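Side-chain contacts in phenolic acid decarboxylase (Sedimentibacter hydroxybenzoicus, PDB 7AE5), which catalyses the reversible, non-oxidative decarboxylation of 4-hydroxybenzoate and 3,4-dihydroxybenzoate with prenylated FMN and manganese as cofactors: residues Leu12-Gln17 with His74-Gly79; Glu18-Arg23 with His68-Asn73; Gly367-Leu372 with Lys383-Val388. One frame throughout, in Å; residues are numbered along the deposited sequence.

Interaction 1. Residues Leu12-Gln17 with His74-Gly79; sequences LEVLEQ and HALMLG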
ATOM      1  N   LEU C  12       7.679  52.343 -12.046  1.00 58.51           N
ATOM      2  CA  LEU C  12       6.653  52.776 -11.103  1.00 58.04           C
ATOM      3  C   LEU C  12       5.589  53.620 -11.795  1.00 60.59           C
ATOM      4  O   LEU C  12       4.390  53.452 -11.539  1.00 60.57           O
ATOM      5  CB  LEU C  12       7.297  53.557  -9.957  1.00 57.69           C
ATOM      6  CG  LEU C  12       7.972  52.743  -8.850  1.00 55.21           C
ATOM      7  CD1 LEU C  12       8.397  53.646  -7.700  1.00 55.53           C
ATOM      8  CD2 LEU C  12       7.066  51.625  -8.357  1.00 53.19           C
ATOM      9  N   GLU C  13       6.007  54.528 -12.678  1.00 63.59           N
ATOM     10  CA  GLU C  13       5.042  55.380 -13.367  1.00 66.48           C
ATOM     11  C   GLU C  13       4.201  54.578 -14.352  1.00 67.26           C
ATOM     12  O   GLU C  13       3.010  54.857 -14.529  1.00 68.89           O
ATOM     13  CB  GLU C  13       5.764  56.524 -14.079  1.00 69.19           C
ATOM     14  N   VAL C  14       4.804  53.585 -15.007  1.00 66.02           N
ATOM     15  CA  VAL C  14       4.029  52.678 -15.849  1.00 66.75           C
ATOM     16  C   VAL C  14       2.997  51.936 -15.010  1.00 64.85           C
ATOM     17  O   VAL C  14       1.840  51.777 -15.418  1.00 66.35           O
ATOM     18  CB  VAL C  14       4.966  51.707 -16.592  1.00 66.39           C
ATOM     19  CG1 VAL C  14       4.181  50.539 -17.169  1.00 66.61           C
ATOM     20  CG2 VAL C  14       5.718  52.442 -17.689  1.00 69.25           C
ATOM     21  N   LEU C  15       3.398  51.487 -13.817  1.00 62.51           N
ATOM     22  CA  LEU C  15       2.468  50.804 -12.922  1.00 61.43           C
ATOM     23  C   LEU C  15       1.303  51.711 -12.545  1.00 61.69           C
ATOM     24  O   LEU C  15       0.138  51.300 -12.596  1.00 62.32           O
ATOM     25  CB  LEU C  15       3.200  50.331 -11.665  1.00 57.96           C
ATOM     26  CG  LEU C  15       4.123  49.112 -11.742  1.00 55.22           C
ATOM     27  CD1 LEU C  15       4.709  48.822 -10.370  1.00 52.53           C
ATOM     28  CD2 LEU C  15       3.384  47.897 -12.271  1.00 56.29           C
ATOM     29  N   GLU C  16       1.603  52.954 -12.159  1.00 69.06           N
ATOM     30  CA  GLU C  16       0.546  53.880 -11.763  1.00 70.85           C
ATOM     31  C   GLU C  16      -0.363  54.220 -12.938  1.00 74.15           C
ATOM     32  O   GLU C  16      -1.575  54.391 -12.762  1.00 75.68           O
ATOM     33  CB  GLU C  16       1.152  55.152 -11.172  1.00 71.53           C
ATOM     34  CG  GLU C  16       0.120  56.143 -10.661  1.00 73.84           C
ATOM     35  CD  GLU C  16       0.739  57.292  -9.889  1.00 74.53           C
ATOM     36  OE1 GLU C  16       1.807  57.785 -10.307  1.00 74.92           O
ATOM     37  OE2 GLU C  16       0.155  57.703  -8.863  1.00 74.96           O
ATOM     38  N   GLN C  17       0.203  54.320 -14.143  1.00 85.09           N
ATOM     39  CA  GLN C  17      -0.609  54.625 -15.316  1.00 88.67           C
ATOM     40  C   GLN C  17      -1.592  53.500 -15.615  1.00 88.68           C
ATOM     41  O   GLN C  17      -2.736  53.755 -16.010  1.00 91.52           O
ATOM     42  CB  GLN C  17       0.291  54.885 -16.523  1.00 90.36           C
ATOM     43  CG  GLN C  17       0.524  56.355 -16.821  1.00 93.24           C
ATOM     44  CD  GLN C  17       1.591  56.568 -17.877  1.00 94.61           C
ATOM     45  OE1 GLN C  17       2.130  55.611 -18.433  1.00 93.62           O
ATOM     46  NE2 GLN C  17       1.900  57.830 -18.162  1.00 97.18           N
ATOM     47  N   HIS C  74       3.852  41.700 -12.959  1.00 44.28           N
ATOM     48  CA  HIS C  74       4.802  40.817 -13.629  1.00 45.58           C
ATOM     49  C   HIS C  74       4.713  40.962 -15.142  1.00 46.48           C
ATOM     50  O   HIS C  74       5.740  40.997 -15.831  1.00 47.55           O
ATOM     51  CB  HIS C  74       4.539  39.370 -13.210  1.00 45.85           C
ATOM     52  CG  HIS C  74       5.660  38.428 -13.521  1.00 47.31           C
ATOM     53  ND1 HIS C  74       5.888  37.931 -14.786  1.00 48.47           N
ATOM     54  CD2 HIS C  74       6.608  37.878 -12.724  1.00 47.37           C
ATOM     55  CE1 HIS C  74       6.932  37.121 -14.757  1.00 48.62           C
ATOM     56  NE2 HIS C  74       7.388  37.072 -13.517  1.00 47.69           N
ATOM     57  N   ALA C  75       3.492  41.047 -15.677  1.00 49.94           N
ATOM     58  CA  ALA C  75       3.319  41.240 -17.113  1.00 50.62           C
ATOM     59  C   ALA C  75       3.942  42.553 -17.565  1.00 51.32           C
ATOM     60  O   ALA C  75       4.683  42.596 -18.553  1.00 52.37           O
ATOM     61  CB  ALA C  75       1.833  41.197 -17.472  1.00 50.37           C
ATOM     62  N   LEU C  76       3.655  43.640 -16.843  1.00 45.94           N
ATOM     63  CA  LEU C  76       4.237  44.931 -17.189  1.00 47.85           C
ATOM     64  C   LEU C  76       5.750  44.921 -17.040  1.00 47.34           C
ATOM     65  O   LEU C  76       6.448  45.644 -17.761  1.00 49.08           O
ATOM     66  CB  LEU C  76       3.626  46.031 -16.322  1.00 48.49           C
ATOM     67  CG  LEU C  76       2.119  46.239 -16.464  1.00 49.52           C
ATOM     68  CD1 LEU C  76       1.596  47.118 -15.340  1.00 49.77           C
ATOM     69  CD2 LEU C  76       1.786  46.843 -17.819  1.00 52.12           C
ATOM     70  N   MET C  77       6.274  44.113 -16.113  1.00 49.73           N
ATOM     71  CA  MET C  77       7.721  44.012 -15.954  1.00 49.54           C
ATOM     72  C   MET C  77       8.381  43.589 -17.257  1.00 50.69           C
ATOM     73  O   MET C  77       9.417  44.140 -17.645  1.00 51.53           O
ATOM     74  CB  MET C  77       8.058  43.029 -14.831  1.00 49.34           C
ATOM     75  CG  MET C  77       9.508  42.570 -14.817  1.00 49.86           C
ATOM     76  SD  MET C  77       9.861  41.346 -13.540  1.00 49.44           S
ATOM     77  CE  MET C  77       9.439  39.828 -14.394  1.00 50.49           C
ATOM     78  N   LEU C  78       7.778  42.639 -17.964  1.00 56.35           N
ATOM     79  CA  LEU C  78       8.302  42.165 -19.235  1.00 57.56           C
ATOM     80  C   LEU C  78       7.821  42.987 -20.419  1.00 58.57           C
ATOM     81  O   LEU C  78       8.042  42.582 -21.566  1.00 59.77           O
ATOM     82  CB  LEU C  78       7.934  40.699 -19.444  1.00 58.52           C
ATOM     83  CG  LEU C  78       8.496  39.813 -18.341  1.00 58.49           C
ATOM     84  CD1 LEU C  78       7.486  38.775 -17.860  1.00 58.77           C
ATOM     85  CD2 LEU C  78       9.763  39.188 -18.854  1.00 58.83           C
ATOM     86  N   GLY C  79       7.180  44.125 -20.172  1.00 52.86           N
ATOM     87  CA  GLY C  79       6.722  44.972 -21.254  1.00 55.56           C
ATOM     88  C   GLY C  79       5.504  44.462 -21.987  1.00 56.09           C
ATOM     89  O   GLY C  79       5.312  44.798 -23.159  1.00 58.43           O
TER
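L76 is the one residue of 74-79 that touches 12-17, so a single leucine carries one whole side of this contact. Its two methyls divide the work. CD1 lies 3.6 Å from L15 CD2, while CD2 reaches to 4.5 Å from V14 CG1, a looser touch. L76 sets out from its backbone toward helix 8-17. L15 leaves its own helix at a slant and closes the distance with its CD2 methyl; with CG anti to the carbonyl carbon (chi1 -75°), the CD2 branch faces L76, and the two leucines cross at an angle. Between L15 CA and L76 CA the gap is 7.5 Å, with no hydrogen bond across it. L76 also packs on E18 and K82, and V14 on Y5. The backbone of L76 is held as well: its O accepts from Y5 OH and, at 2.9 Å, from G79 N. G79, at positive phi, is the C-prime residue of a Schellman motif, with the next amide returning to A75 O. The contact is thus plain helix-to-helix leucine packing in the UbiD N-terminal region, set in the last turn before a Schellman C-cap.

Interaction 2. Residues Glu18-Arg23 with His68-Asn73; sequences EGQLIR and HGSWQN
The capped N-terminus of helix 71-77 is where Q20 docks, through a side-chain amide bond to N73 in the first turn. Q20 has just left helix 8-17, past the Schellman glycine G19, and leads into strand 21-24. Its NE2 donates to N73 OD1 at 3.0 Å with an N-H...O angle of 155°. The acceptor lies close to the plane of the glutamine amide, and the donor is tilted modestly from the asparagine carbonyl plane. The two amides are strongly turned against each other, their planes 68° apart, so they meet by one bond and not as a paired ring of bonds. A bend at chi2 (-54°) curls the glutamine around its acceptor: N73 OD1 is also 3.4 Å from Q20 CB and 3.5 Å from Q20 CG. Each amide has a second anchor, Q20 NE2 on N47 O and N73 ND2 on V67 O, which fixes which end of each group is nitrogen. A leucine in place of Q20 has no N-H to give, and would probably leave both N73 OD1 and N47 O without this donor in a buried setting. The cap itself is S70, whose OG accepts from N73 N at 3.1 Å in a nearly straight bond and is also hydrogen-bonded to Q48 O. N73 is therefore tied to the cap by its backbone and to Q20 by its side chain, while L15 of helix 8-17 packs on both Q20 and N73. Q72 adds only its inner carbon, CB lying 3.8 Å from Q20 NE2, and its chain then turns away. On the S70 side, Q20 NE2 stops 3.7 Å short of S70 OG, a touch without a hydrogen bond.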
ATOM      1  N   GLU C  18      -1.167  52.251 -15.429  1.00 79.14           N
ATOM      2  CA  GLU C  18      -2.022  51.096 -15.668  1.00 79.10           C
ATOM      3  C   GLU C  18      -2.931  50.777 -14.489  1.00 77.57           C
ATOM      4  O   GLU C  18      -3.666  49.786 -14.545  1.00 77.41           O
ATOM      5  CB  GLU C  18      -1.166  49.870 -16.003  1.00 77.25           C
ATOM      6  CG  GLU C  18      -0.287  50.045 -17.232  1.00 79.51           C
ATOM      7  CD  GLU C  18      -1.067  49.969 -18.529  1.00 82.89           C
ATOM      8  OE1 GLU C  18      -0.598  50.537 -19.539  1.00 85.49           O
ATOM      9  OE2 GLU C  18      -2.146  49.342 -18.541  1.00 83.49           O
ATOM     10  N   GLY C  19      -2.903  51.585 -13.431  1.00 67.96           N
ATOM     11  CA  GLY C  19      -3.730  51.328 -12.270  1.00 66.83           C
ATOM     12  C   GLY C  19      -3.185  50.294 -11.316  1.00 62.95           C
ATOM     13  O   GLY C  19      -3.960  49.677 -10.579  1.00 62.08           O
ATOM     14  N   GLN C  20      -1.869  50.083 -11.302  1.00 60.87           N
ATOM     15  CA  GLN C  20      -1.244  49.067 -10.467  1.00 58.88           C
ATOM     16  C   GLN C  20      -0.342  49.675  -9.395  1.00 58.08           C
ATOM     17  O   GLN C  20       0.621  49.042  -8.956  1.00 57.76           O
ATOM     18  CB  GLN C  20      -0.455  48.084 -11.331  1.00 59.72           C
ATOM     19  CG  GLN C  20      -1.330  47.147 -12.141  1.00 60.14           C
ATOM     20  CD  GLN C  20      -2.335  46.409 -11.280  1.00 58.74           C
ATOM     21  OE1 GLN C  20      -3.543  46.505 -11.496  1.00 59.15           O
ATOM     22  NE2 GLN C  20      -1.840  45.670 -10.295  1.00 57.25           N
ATOM     23  N   LEU C  21      -0.646  50.896  -8.959  1.00 65.20           N
ATOM     24  CA  LEU C  21       0.142  51.544  -7.918  1.00 63.99           C
ATOM     25  C   LEU C  21      -0.761  52.470  -7.115  1.00 65.01           C
ATOM     26  O   LEU C  21      -1.532  53.244  -7.690  1.00 67.71           O
ATOM     27  CB  LEU C  21       1.323  52.317  -8.520  1.00 64.40           C
ATOM     28  CG  LEU C  21       2.458  52.754  -7.585  1.00 63.02           C
ATOM     29  CD1 LEU C  21       3.722  52.983  -8.387  1.00 63.33           C
ATOM     30  CD2 LEU C  21       2.105  54.018  -6.809  1.00 64.64           C
ATOM     31  N   ILE C  22      -0.653  52.384  -5.792  1.00 71.49           N
ATOM     32  CA  ILE C  22      -1.434  53.197  -4.870  1.00 73.08           C
ATOM     33  C   ILE C  22      -0.495  54.147  -4.139  1.00 73.35           C
ATOM     34  O   ILE C  22       0.610  53.759  -3.740  1.00 71.36           O
ATOM     35  CB  ILE C  22      -2.214  52.319  -3.871  1.00 71.90           C
ATOM     36  CG1 ILE C  22      -3.169  51.386  -4.616  1.00 71.95           C
ATOM     37  CG2 ILE C  22      -2.974  53.177  -2.870  1.00 73.92           C
ATOM     38  CD1 ILE C  22      -4.282  52.107  -5.339  1.00 75.21           C
ATOM     39  N   ARG C  23      -0.932  55.392  -3.976  1.00 76.30           N
ATOM     40  CA  ARG C  23      -0.200  56.405  -3.226  1.00 77.33           C
ATOM     41  C   ARG C  23      -0.914  56.634  -1.902  1.00 78.31           C
ATOM     42  O   ARG C  23      -2.081  57.042  -1.884  1.00 80.68           O
ATOM     43  CB  ARG C  23      -0.102  57.709  -4.015  1.00 80.39           C
ATOM     44  CG  ARG C  23       0.849  57.655  -5.199  1.00 79.79           C
ATOM     45  CD  ARG C  23       1.753  58.877  -5.244  1.00 81.68           C
ATOM     46  NE  ARG C  23       2.982  58.622  -5.985  1.00 80.45           N
ATOM     47  CZ  ARG C  23       3.141  58.847  -7.282  1.00 81.66           C
ATOM     48  NH1 ARG C  23       2.166  59.354  -8.020  1.00 84.18           N
ATOM     49  NH2 ARG C  23       4.308  58.562  -7.853  1.00 80.64           N
ATOM     50  N   HIS C  68       6.576  43.716  -7.391  1.00 47.24           N
ATOM     51  CA  HIS C  68       6.420  42.525  -8.218  1.00 47.90           C
ATOM     52  C   HIS C  68       5.190  41.701  -7.851  1.00 47.27           C
ATOM     53  O   HIS C  68       5.003  40.615  -8.407  1.00 47.82           O
ATOM     54  CB  HIS C  68       7.661  41.632  -8.106  1.00 48.67           C
ATOM     55  CG  HIS C  68       8.858  42.143  -8.846  1.00 49.53           C
ATOM     56  ND1 HIS C  68       9.662  43.149  -8.356  1.00 49.23           N
ATOM     57  CD2 HIS C  68       9.403  41.769 -10.028  1.00 50.59           C
ATOM     58  CE1 HIS C  68      10.642  43.382  -9.210  1.00 49.98           C
ATOM     59  NE2 HIS C  68      10.508  42.558 -10.233  1.00 50.71           N
ATOM     60  N   GLY C  69       4.346  42.185  -6.942  1.00 40.94           N
ATOM     61  CA  GLY C  69       3.380  41.320  -6.288  1.00 40.23           C
ATOM     62  C   GLY C  69       2.052  41.058  -6.973  1.00 40.14           C
ATOM     63  O   GLY C  69       1.010  41.082  -6.312  1.00 39.45           O
ATOM     64  N   SER C  70       2.071  40.783  -8.274  1.00 41.55           N
ATOM     65  CA  SER C  70       0.868  40.402  -9.007  1.00 41.50           C
ATOM     66  C   SER C  70       1.270  40.051 -10.428  1.00 42.81           C
ATOM     67  O   SER C  70       2.300  40.507 -10.930  1.00 43.58           O
ATOM     68  CB  SER C  70      -0.187  41.515  -9.018  1.00 41.89           C
ATOM     69  OG  SER C  70       0.210  42.607  -9.833  1.00 43.34           O
ATOM     70  N   TRP C  71       0.435  39.234 -11.075  1.00 36.90           N
ATOM     71  CA  TRP C  71       0.685  38.885 -12.465  1.00 37.37           C
ATOM     72  C   TRP C  71       0.487  40.068 -13.399  1.00 39.51           C
ATOM     73  O   TRP C  71       1.023  40.058 -14.512  1.00 40.21           O
ATOM     74  CB  TRP C  71      -0.204  37.715 -12.882  1.00 37.08           C
ATOM     75  CG  TRP C  71       0.220  36.438 -12.237  1.00 37.05           C
ATOM     76  CD1 TRP C  71      -0.506  35.667 -11.377  1.00 35.88           C
ATOM     77  CD2 TRP C  71       1.498  35.803 -12.366  1.00 38.16           C
ATOM     78  NE1 TRP C  71       0.232  34.575 -10.986  1.00 36.19           N
ATOM     79  CE2 TRP C  71       1.468  34.639 -11.576  1.00 37.67           C
ATOM     80  CE3 TRP C  71       2.662  36.102 -13.083  1.00 39.35           C
ATOM     81  CZ2 TRP C  71       2.555  33.772 -11.480  1.00 38.28           C
ATOM     82  CZ3 TRP C  71       3.740  35.241 -12.988  1.00 39.85           C
ATOM     83  CH2 TRP C  71       3.679  34.090 -12.194  1.00 39.15           C
ATOM     84  N   GLN C  72      -0.265  41.084 -12.974  1.00 49.78           N
ATOM     85  CA  GLN C  72      -0.335  42.319 -13.745  1.00 51.77           C
ATOM     86  C   GLN C  72       1.000  43.052 -13.707  1.00 51.93           C
ATOM     87  O   GLN C  72       1.529  43.454 -14.750  1.00 53.12           O
ATOM     88  CB  GLN C  72      -1.459  43.213 -13.216  1.00 53.17           C
ATOM     89  CG  GLN C  72      -2.861  42.799 -13.647  1.00 54.05           C
ATOM     90  CD  GLN C  72      -3.305  41.487 -13.026  1.00 52.24           C
ATOM     91  OE1 GLN C  72      -2.860  41.119 -11.939  1.00 50.63           O
ATOM     92  NE2 GLN C  72      -4.192  40.778 -13.714  1.00 52.65           N
ATOM     93  N   ASN C  73       1.563  43.227 -12.508  1.00 45.10           N
ATOM     94  CA  ASN C  73       2.873  43.859 -12.384  1.00 45.21           C
ATOM     95  C   ASN C  73       3.950  43.027 -13.069  1.00 44.90           C
ATOM     96  O   ASN C  73       4.871  43.575 -13.686  1.00 45.62           O
ATOM     97  CB  ASN C  73       3.219  44.060 -10.908  1.00 44.27           C
ATOM     98  CG  ASN C  73       2.208  44.923 -10.185  1.00 45.21           C
ATOM     99  OD1 ASN C  73       1.124  45.195 -10.699  1.00 46.46           O
ATOM    100  ND2 ASN C  73       2.555  45.351  -8.975  1.00 44.87           N
TER

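Interaction 3. Residues Gly367-Leu372 with Lys383-Val388; sequences GVAFRL and KIVIVV
K383 NZ, on the residue just before strand 384-388, whose V385 packs on A369 and L372, is gripped by several groups: a salt bridge to D426 OD2, a hydrogen bond to V408 O of a second subunit and a weak one to T405 O of that same subunit. Past this residue the contact turns wholly apolar. Helix 364-372 lies over strand 384-388, the short axes 9.0 Å apart and running at 142° to each other. V385 is the contact's central residue. Its CG1 sits 3.8 Å from A369 CB, and its CG2 lies 3.7 Å from L372 CD2, so the two branches of one valine serve two residues a helical turn apart. L372 CD2 also lies 4.1 Å from V385 CG1, and so touches both methyls. With CG anti to the backbone N (chi1 178°), L372 reaches across to the strand, where it and V385 lie alongside one another, pointing opposite ways. The small A369 lets the backbones approach, A369 CA being 6.6 Å from V385 CA, and its CB also meets V387 CG2 at 4.2 Å. Neighbouring strands share the helix: L372 packs on V353, V368 on I355 and A369 on I439. The helix bridges strands 352-357 and 384-388, parallel neighbours in the C-terminal mixed sheet, as in a beta-alpha-beta crossover. Away from the sheet, R371 NH1 bonds to S374 OG of a third subunit, and F370 meets F370 of that subunit with rings nearly parallel. Between helix and strand no hydrogen bond forms, and the strand's backbone bonds go to strands beside it; the fit of methyl groups and the exclusion of water therefore hold this face, with no directional bond fixing it.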
ATOM      1  N   GLY C 367       6.361   8.901 -17.033  1.00 35.03           N
ATOM      2  CA  GLY C 367       7.727   9.052 -17.501  1.00 34.64           C
ATOM      3  C   GLY C 367       8.183  10.497 -17.470  1.00 32.89           C
ATOM      4  O   GLY C 367       9.322  10.791 -17.097  1.00 31.94           O
ATOM      5  N   VAL C 368       7.296  11.419 -17.852  1.00 38.39           N
ATOM      6  CA  VAL C 368       7.619  12.841 -17.787  1.00 36.72           C
ATOM      7  C   VAL C 368       7.896  13.256 -16.348  1.00 34.89           C
ATOM      8  O   VAL C 368       8.819  14.033 -16.075  1.00 33.93           O
ATOM      9  CB  VAL C 368       6.482  13.674 -18.409  1.00 36.88           C
ATOM     10  CG1 VAL C 368       6.675  15.151 -18.106  1.00 35.11           C
ATOM     11  CG2 VAL C 368       6.413  13.437 -19.907  1.00 38.64           C
ATOM     12  N   ALA C 369       7.102  12.741 -15.405  1.00 29.96           N
ATOM     13  CA  ALA C 369       7.345  13.030 -13.997  1.00 28.59           C
ATOM     14  C   ALA C 369       8.673  12.446 -13.535  1.00 29.01           C
ATOM     15  O   ALA C 369       9.421  13.097 -12.795  1.00 28.16           O
ATOM     16  CB  ALA C 369       6.196  12.492 -13.145  1.00 28.44           C
ATOM     17  N   PHE C 370       8.983  11.215 -13.958  1.00 33.84           N
ATOM     18  CA  PHE C 370      10.277  10.621 -13.634  1.00 34.28           C
ATOM     19  C   PHE C 370      11.424  11.511 -14.098  1.00 33.72           C
ATOM     20  O   PHE C 370      12.440  11.638 -13.406  1.00 33.43           O
ATOM     21  CB  PHE C 370      10.407   9.235 -14.268  1.00 35.91           C
ATOM     22  CG  PHE C 370       9.500   8.195 -13.669  1.00 36.72           C
ATOM     23  CD1 PHE C 370       9.050   8.310 -12.364  1.00 36.09           C
ATOM     24  CD2 PHE C 370       9.113   7.090 -14.410  1.00 38.20           C
ATOM     25  CE1 PHE C 370       8.222   7.350 -11.814  1.00 36.83           C
ATOM     26  CE2 PHE C 370       8.284   6.125 -13.867  1.00 38.89           C
ATOM     27  CZ  PHE C 370       7.839   6.255 -12.566  1.00 38.12           C
ATOM     28  N   ARG C 371      11.276  12.133 -15.270  1.00 40.54           N
ATOM     29  CA  ARG C 371      12.327  13.009 -15.775  1.00 40.16           C
ATOM     30  C   ARG C 371      12.483  14.241 -14.892  1.00 38.83           C
ATOM     31  O   ARG C 371      13.605  14.633 -14.551  1.00 38.64           O
ATOM     32  CB  ARG C 371      12.032  13.410 -17.221  1.00 40.69           C
ATOM     33  CG  ARG C 371      13.218  14.054 -17.922  1.00 40.65           C
ATOM     34  CD  ARG C 371      14.479  13.223 -17.735  1.00 41.22           C
ATOM     35  NE  ARG C 371      15.366  13.280 -18.892  1.00 41.87           N
ATOM     36  CZ  ARG C 371      16.030  12.243 -19.387  1.00 42.88           C
ATOM     37  NH1 ARG C 371      15.895  11.027 -18.881  1.00 43.44           N
ATOM     38  NH2 ARG C 371      16.853  12.430 -20.413  1.00 43.34           N
ATOM     39  N   LEU C 372      11.364  14.860 -14.505  1.00 34.65           N
ATOM     40  CA  LEU C 372      11.433  16.008 -13.606  1.00 33.57           C
ATOM     41  C   LEU C 372      12.075  15.624 -12.282  1.00 33.57           C
ATOM     42  O   LEU C 372      12.953  16.331 -11.774  1.00 33.38           O
ATOM     43  CB  LEU C 372      10.039  16.580 -13.362  1.00 32.88           C
ATOM     44  CG  LEU C 372      10.095  17.757 -12.385  1.00 32.11           C
ATOM     45  CD1 LEU C 372      10.073  19.088 -13.130  1.00 31.83           C
ATOM     46  CD2 LEU C 372       8.981  17.681 -11.354  1.00 31.75           C
ATOM     47  N   LYS C 383       8.137  17.624  -4.691  1.00 30.26           N
ATOM     48  CA  LYS C 383       7.462  16.579  -3.929  1.00 29.96           C
ATOM     49  C   LYS C 383       6.127  16.170  -4.537  1.00 29.18           C
ATOM     50  O   LYS C 383       5.796  14.979  -4.548  1.00 29.04           O
ATOM     51  CB  LYS C 383       7.246  17.035  -2.483  1.00 30.49           C
ATOM     52  CG  LYS C 383       6.571  15.999  -1.603  1.00 30.47           C
ATOM     53  CD  LYS C 383       6.446  16.483  -0.169  1.00 31.67           C
ATOM     54  CE  LYS C 383       5.574  17.725  -0.079  1.00 32.55           C
ATOM     55  NZ  LYS C 383       5.494  18.257   1.310  1.00 34.50           N
ATOM     56  N   ILE C 384       5.353  17.122  -5.051  1.00 33.98           N
ATOM     57  CA  ILE C 384       4.044  16.849  -5.629  1.00 33.28           C
ATOM     58  C   ILE C 384       4.093  17.225  -7.102  1.00 32.90           C
ATOM     59  O   ILE C 384       4.285  18.399  -7.442  1.00 32.80           O
ATOM     60  CB  ILE C 384       2.927  17.612  -4.900  1.00 33.60           C
ATOM     61  CG1 ILE C 384       2.919  17.230  -3.419  1.00 34.59           C
ATOM     62  CG2 ILE C 384       1.579  17.314  -5.540  1.00 33.39           C
ATOM     63  CD1 ILE C 384       1.946  18.024  -2.581  1.00 36.17           C
ATOM     64  N   VAL C 385       3.921  16.233  -7.970  1.00 33.02           N
ATOM     65  CA  VAL C 385       4.039  16.410  -9.413  1.00 32.80           C
ATOM     66  C   VAL C 385       2.728  15.981 -10.057  1.00 32.69           C
ATOM     67  O   VAL C 385       2.352  14.804  -9.985  1.00 33.01           O
ATOM     68  CB  VAL C 385       5.218  15.611  -9.990  1.00 33.27           C
ATOM     69  CG1 VAL C 385       5.338  15.848 -11.487  1.00 33.31           C
ATOM     70  CG2 VAL C 385       6.507  15.982  -9.276  1.00 33.54           C
ATOM     71  N   ILE C 386       2.045  16.930 -10.690  1.00 33.44           N
ATOM     72  CA  ILE C 386       0.794  16.683 -11.397  1.00 33.77           C
ATOM     73  C   ILE C 386       1.055  16.840 -12.886  1.00 34.34           C
ATOM     74  O   ILE C 386       1.623  17.850 -13.318  1.00 34.53           O
ATOM     75  CB  ILE C 386      -0.317  17.642 -10.932  1.00 34.15           C
ATOM     76  CG1 ILE C 386      -0.475  17.584  -9.412  1.00 34.14           C
ATOM     77  CG2 ILE C 386      -1.630  17.316 -11.629  1.00 34.55           C
ATOM     78  CD1 ILE C 386      -1.248  18.746  -8.837  1.00 35.11           C
ATOM     79  N   VAL C 387       0.642  15.848 -13.670  1.00 29.79           N
ATOM     80  CA  VAL C 387       0.793  15.870 -15.120  1.00 30.95           C
ATOM     81  C   VAL C 387      -0.590  15.961 -15.747  1.00 31.29           C
ATOM     82  O   VAL C 387      -1.476  15.160 -15.430  1.00 31.12           O
ATOM     83  CB  VAL C 387       1.551  14.636 -15.635  1.00 32.06           C
ATOM     84  CG1 VAL C 387       1.872  14.801 -17.110  1.00 33.76           C
ATOM     85  CG2 VAL C 387       2.824  14.423 -14.831  1.00 31.55           C
ATOM     86  N   VAL C 388      -0.772  16.936 -16.636  1.00 31.82           N
ATOM     87  CA  VAL C 388      -2.040  17.166 -17.310  1.00 31.97           C
ATOM     88  C   VAL C 388      -1.807  17.116 -18.818  1.00 33.03           C
ATOM     89  O   VAL C 388      -0.672  17.116 -19.297  1.00 33.69           O
ATOM     90  CB  VAL C 388      -2.684  18.503 -16.898  1.00 31.43           C
ATOM     91  CG1 VAL C 388      -2.926  18.537 -15.392  1.00 30.80           C
ATOM     92  CG2 VAL C 388      -1.798  19.665 -17.323  1.00 31.48           C
TER

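In the fold
All three contacts are buried, but they lie in two regions of the chain. Interactions 1 and 2, with centres 7 Å apart, share helix 71-77: interaction 1 brings helix 8-17 to its last turn, and interaction 2 brings Q20, in the turn between helix 8-17 and strand 21-24, to its capped start. They also meet directly, through the E16-R23 salt bridge and a probable L15 O to Q20 N bond. Their chemistry differs, amides serving the helix start and leucines its end. Interaction 3, about 34 Å from interaction 1 between centres, is apolar too, but joins a helix to a sheet in the C-terminal region, near subunit interfaces.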